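Local coordinates for protein dioxygenase (Pseudomonas brassicacearum, PDB 5V2D) that probably cleaves the central double bond of lignin-derived stilbenes with molecular oxygen, using an iron held by four histidines, at residues A[403-414]-A[426-435]. Numbering follows the deposited sequence.
Sequences NGPIPFQFFNLL and AWFPGDSGCF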
loop_
_atom_site.group_PDB
_atom_site.type_symbol
_atom_site.label_atom_id
_atom_site.label_comp_id
_atom_site.label_asym_id
_atom_site.label_seq_id
_atom_site.Cartn_x
_atom_site.Cartn_y
_atom_site.Cartn_z
ATOM N N ASN A 403 1.245 -4.516 -25.516
ATOM C CA ASN A 403 0.930 -4.156 -24.148
ATOM C C ASN A 403 0.223 -2.814 -24.071
ATOM O O ASN A 403 -0.407 -2.550 -23.062
ATOM C CB ASN A 403 2.187 -4.053 -23.259
ATOM C CG ASN A 403 2.938 -5.377 -23.109
ATOM O OD1 ASN A 403 2.409 -6.456 -23.463
ATOM N ND2 ASN A 403 4.172 -5.297 -22.590
ATOM N N GLY A 404 0.324 -1.976 -25.101
ATOM C CA GLY A 404 -0.172 -0.605 -24.988
ATOM C C GLY A 404 0.865 0.273 -24.358
ATOM O O GLY A 404 2.010 -0.156 -24.165
ATOM N N PRO A 405 0.518 1.532 -24.060
ATOM C CA PRO A 405 1.542 2.399 -23.431
ATOM C C PRO A 405 1.895 1.952 -22.073
ATOM O O PRO A 405 1.056 1.332 -21.412
ATOM C CB PRO A 405 0.879 3.795 -23.343
ATOM C CG PRO A 405 -0.580 3.532 -23.571
ATOM C CD PRO A 405 -0.771 2.216 -24.265
ATOM N N ILE A 406 3.077 2.323 -21.606
ATOM C CA ILE A 406 3.620 1.791 -20.368
ATOM C C ILE A 406 2.841 2.371 -19.222
ATOM O O ILE A 406 2.806 3.557 -19.056
ATOM C CB ILE A 406 5.139 2.078 -20.210
ATOM C CG1 ILE A 406 5.945 1.521 -21.405
ATOM C CG2 ILE A 406 5.631 1.545 -18.837
ATOM C CD1 ILE A 406 7.286 2.252 -21.629
ATOM N N PRO A 407 2.223 1.516 -18.405
ATOM C CA PRO A 407 1.306 2.109 -17.423
ATOM C C PRO A 407 2.022 2.607 -16.220
ATOM O O PRO A 407 3.146 2.222 -15.978
ATOM C CB PRO A 407 0.329 0.961 -17.121
ATOM C CG PRO A 407 1.052 -0.272 -17.492
ATOM C CD PRO A 407 2.040 0.064 -18.557
ATOM N N PHE A 408 1.343 3.415 -15.448
ATOM C CA PHE A 408 1.715 3.751 -14.081
ATOM C C PHE A 408 1.853 2.442 -13.222
ATOM O O PHE A 408 1.084 1.500 -13.332
ATOM C CB PHE A 408 0.593 4.666 -13.506
ATOM C CG PHE A 408 0.807 5.148 -12.089
ATOM C CD1 PHE A 408 -0.167 4.897 -11.085
ATOM C CD2 PHE A 408 1.918 5.923 -11.754
ATOM C CE1 PHE A 408 -0.007 5.378 -9.764
ATOM C CE2 PHE A 408 2.079 6.392 -10.438
ATOM C CZ PHE A 408 1.116 6.137 -9.445
ATOM N N GLN A 409 2.821 2.441 -12.330
ATOM C CA GLN A 409 3.178 1.308 -11.439
ATOM C C GLN A 409 3.447 -0.018 -12.285
ATOM O O GLN A 409 3.033 -1.108 -11.909
ATOM C CB GLN A 409 2.099 1.116 -10.367
ATOM C CG GLN A 409 2.038 2.189 -9.224
ATOM C CD GLN A 409 0.769 2.023 -8.335
ATOM O OE1 GLN A 409 -0.324 1.748 -8.901
ATOM N NE2 GLN A 409 0.888 2.065 -6.955
ATOM N N PHE A 410 4.118 0.103 -13.423
ATOM C CA PHE A 410 4.592 -1.013 -14.191
ATOM C C PHE A 410 5.922 -1.586 -13.630
ATOM O O PHE A 410 6.918 -0.871 -13.583
ATOM C CB PHE A 410 4.793 -0.602 -15.677
ATOM C CG PHE A 410 5.220 -1.733 -16.567
ATOM C CD1 PHE A 410 6.532 -1.893 -16.903
ATOM C CD2 PHE A 410 4.331 -2.594 -17.083
ATOM C CE1 PHE A 410 6.935 -2.935 -17.772
ATOM C CE2 PHE A 410 4.714 -3.627 -17.899
ATOM C CZ PHE A 410 6.068 -3.791 -18.239
ATOM N N PHE A 411 5.933 -2.865 -13.221
ATOM C CA PHE A 411 7.118 -3.462 -12.646
ATOM C C PHE A 411 7.331 -4.785 -13.364
ATOM O O PHE A 411 6.491 -5.660 -13.280
ATOM C CB PHE A 411 7.027 -3.650 -11.165
ATOM C CG PHE A 411 6.817 -2.391 -10.412
ATOM C CD1 PHE A 411 7.907 -1.593 -10.090
ATOM C CD2 PHE A 411 5.556 -2.015 -9.977
ATOM C CE1 PHE A 411 7.764 -0.451 -9.308
ATOM C CE2 PHE A 411 5.384 -0.843 -9.272
ATOM C CZ PHE A 411 6.473 -0.038 -8.917
ATOM N N ASN A 412 8.440 -4.907 -14.106
ATOM C CA ASN A 412 8.675 -6.104 -14.908
ATOM C C ASN A 412 9.663 -7.045 -14.300
ATOM O O ASN A 412 10.028 -8.005 -14.966
ATOM C CB ASN A 412 9.071 -5.754 -16.369
ATOM C CG ASN A 412 10.303 -4.874 -16.453
ATOM O OD1 ASN A 412 10.910 -4.534 -15.421
ATOM N ND2 ASN A 412 10.662 -4.464 -17.705
ATOM N N LEU A 413 10.068 -6.831 -13.045
ATOM C CA LEU A 413 10.921 -7.763 -12.311
ATOM C C LEU A 413 10.438 -7.989 -10.895
ATOM O O LEU A 413 10.062 -7.038 -10.196
ATOM C CB LEU A 413 12.313 -7.191 -12.200
ATOM C CG LEU A 413 13.126 -6.968 -13.496
ATOM C CD1 LEU A 413 14.435 -6.176 -13.179
ATOM C CD2 LEU A 413 13.378 -8.298 -14.202
ATOM N N LEU A 414 10.469 -9.244 -10.452
ATOM C CA LEU A 414 10.188 -9.613 -9.091
ATOM C C LEU A 414 11.531 -10.015 -8.509
ATOM O O LEU A 414 12.146 -10.984 -9.003
ATOM C CB LEU A 414 9.265 -10.779 -9.127
ATOM C CG LEU A 414 8.447 -11.205 -7.960
ATOM C CD1 LEU A 414 8.006 -12.645 -7.939
ATOM C CD2 LEU A 414 8.523 -10.454 -6.622
ATOM N N ALA A 426 16.512 -12.050 -9.610
ATOM C CA ALA A 426 15.253 -11.528 -10.151
ATOM C C ALA A 426 14.606 -12.450 -11.153
ATOM O O ALA A 426 15.305 -13.151 -11.904
ATOM C CB ALA A 426 15.485 -10.172 -10.809
ATOM N N TRP A 427 13.263 -12.461 -11.197
ATOM C CA TRP A 427 12.558 -13.138 -12.277
ATOM C C TRP A 427 11.958 -12.106 -13.226
ATOM O O TRP A 427 11.205 -11.190 -12.796
ATOM C CB TRP A 427 11.488 -14.115 -11.736
ATOM C CG TRP A 427 10.844 -14.847 -12.865
ATOM C CD1 TRP A 427 11.489 -15.571 -13.805
ATOM C CD2 TRP A 427 9.453 -14.904 -13.216
ATOM N NE1 TRP A 427 10.603 -16.098 -14.697
ATOM C CE2 TRP A 427 9.352 -15.699 -14.368
ATOM C CE3 TRP A 427 8.283 -14.421 -12.640
ATOM C CZ2 TRP A 427 8.136 -15.984 -14.983
ATOM C CZ3 TRP A 427 7.090 -14.713 -13.242
ATOM C CH2 TRP A 427 7.007 -15.456 -14.383
ATOM N N PHE A 428 12.241 -12.264 -14.514
ATOM C CA PHE A 428 11.592 -11.490 -15.587
ATOM C C PHE A 428 10.559 -12.380 -16.253
ATOM O O PHE A 428 10.895 -13.516 -16.676
ATOM C CB PHE A 428 12.666 -11.086 -16.659
ATOM C CG PHE A 428 12.088 -10.380 -17.879
ATOM C CD1 PHE A 428 11.446 -9.147 -17.739
ATOM C CD2 PHE A 428 12.210 -10.925 -19.162
ATOM C CE1 PHE A 428 10.967 -8.449 -18.834
ATOM C CE2 PHE A 428 11.719 -10.250 -20.280
ATOM C CZ PHE A 428 11.073 -8.991 -20.111
ATOM N N PRO A 429 9.305 -11.942 -16.341
ATOM C CA PRO A 429 8.257 -12.859 -16.813
ATOM C C PRO A 429 8.039 -12.878 -18.313
ATOM O O PRO A 429 7.038 -13.371 -18.778
ATOM C CB PRO A 429 6.997 -12.293 -16.130
ATOM C CG PRO A 429 7.216 -10.840 -16.143
ATOM C CD PRO A 429 8.715 -10.693 -15.821
ATOM N N GLY A 430 8.909 -12.255 -19.083
ATOM C CA GLY A 430 8.684 -12.094 -20.501
ATOM C C GLY A 430 8.275 -10.660 -20.779
ATOM O O GLY A 430 7.984 -9.850 -19.876
ATOM N N ASP A 431 8.158 -10.352 -22.067
ATOM C CA ASP A 431 7.903 -8.998 -22.494
ATOM C C ASP A 431 6.417 -8.528 -22.338
ATOM O O ASP A 431 6.101 -7.412 -22.702
ATOM C CB ASP A 431 8.389 -8.826 -23.969
ATOM C CG ASP A 431 7.599 -9.597 -25.020
ATOM O OD1 ASP A 431 6.598 -10.258 -24.718
ATOM O OD2 ASP A 431 7.982 -9.504 -26.214
ATOM N N SER A 432 5.540 -9.368 -21.828
ATOM C CA SER A 432 4.128 -8.990 -21.684
ATOM C C SER A 432 3.582 -9.187 -20.316
ATOM O O SER A 432 2.416 -9.394 -20.188
ATOM C CB SER A 432 3.245 -9.800 -22.635
ATOM O OG SER A 432 3.883 -9.910 -23.869
ATOM N N GLY A 433 4.444 -9.052 -19.336
ATOM C CA GLY A 433 4.159 -9.342 -17.962
ATOM C C GLY A 433 4.625 -8.259 -17.015
ATOM O O GLY A 433 5.658 -7.671 -17.192
ATOM N N CYS A 434 3.829 -8.015 -15.965
ATOM C CA CYS A 434 4.265 -7.227 -14.854
ATOM C C CYS A 434 3.535 -7.648 -13.594
ATOM O O CYS A 434 2.610 -8.465 -13.633
ATOM C CB CYS A 434 4.029 -5.736 -15.145
ATOM S SG CYS A 434 2.284 -5.304 -15.414
ATOM N N PHE A 435 4.021 -7.135 -12.482
ATOM C CA PHE A 435 3.671 -7.661 -11.184
ATOM C C PHE A 435 2.852 -6.698 -10.311
ATOM O O PHE A 435 2.933 -5.509 -10.441
ATOM C CB PHE A 435 4.912 -7.988 -10.423
ATOM C CG PHE A 435 5.760 -9.063 -11.089
ATOM C CD1 PHE A 435 5.460 -10.391 -10.952
ATOM C CD2 PHE A 435 6.912 -8.693 -11.788
ATOM C CE1 PHE A 435 6.239 -11.357 -11.576
ATOM C CE2 PHE A 435 7.688 -9.649 -12.407
ATOM C CZ PHE A 435 7.335 -10.998 -12.284
HETATM O O HOH W 1 3.297 -3.791 -12.552
#
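Leu414 packs across the ring of Phe435, its CB lying over one face in a CH-pi contact 3.8 Å from the ring centroid. With CG of Phe435 anti to its own carbonyl carbon (chi1 -62°), the ring lies alongside the backbone of 412-414, and the backbone carbon of Asn412 meets its edge. Phe435 N donates to Phe411 O at 3.0 Å, and one water extends this link, donating to Gln409 O and Phe435 O while accepting from Phe411 N. Cys434 turns SG between its backbone N and carbonyl carbon (chi1 61°), bringing the sulfur obliquely to the Phe410 ring, 4.7 Å from SG to the centroid; Cys434 CB presses on Phe410 CE2 at 3.5 Å. Tyr399 meets the same ring edge-to-face. Leu413 CD2 rests against Phe428 CB at 3.8 Å, while the edge of the Phe428 ring abuts Asn412 O, a buried carbonyl without a hydrogen-bond partner; Asn412 OD1 instead accepts from Asp394 N. At the far end, Asn403 ND2 reaches Asp431 O at 2.9 Å, a fairly straight bond (160° at the hydrogen) lying in the carbonyl plane and close to the amide plane, and its OD1 lies against CA and CB of Ser432. A leucine in place of Asn403 would probably leave Asp431 O without this amide donor and the loop around Asp431 less firmly tied to 403-414. Leu414 and Trp427 form an antiparallel hydrogen-bonded pair, Trp427 N to Leu414 O 2.9 Å, in the hairpin of strands 413-418 and 424-427, beside a classic beta bulge where Asn412 and Leu413 both face Ala392. Strand 433-442 then opens the next sheet, so the contact joins successive antiparallel blades of the beta-propeller characteristic of carotenoid cleavage oxygenases.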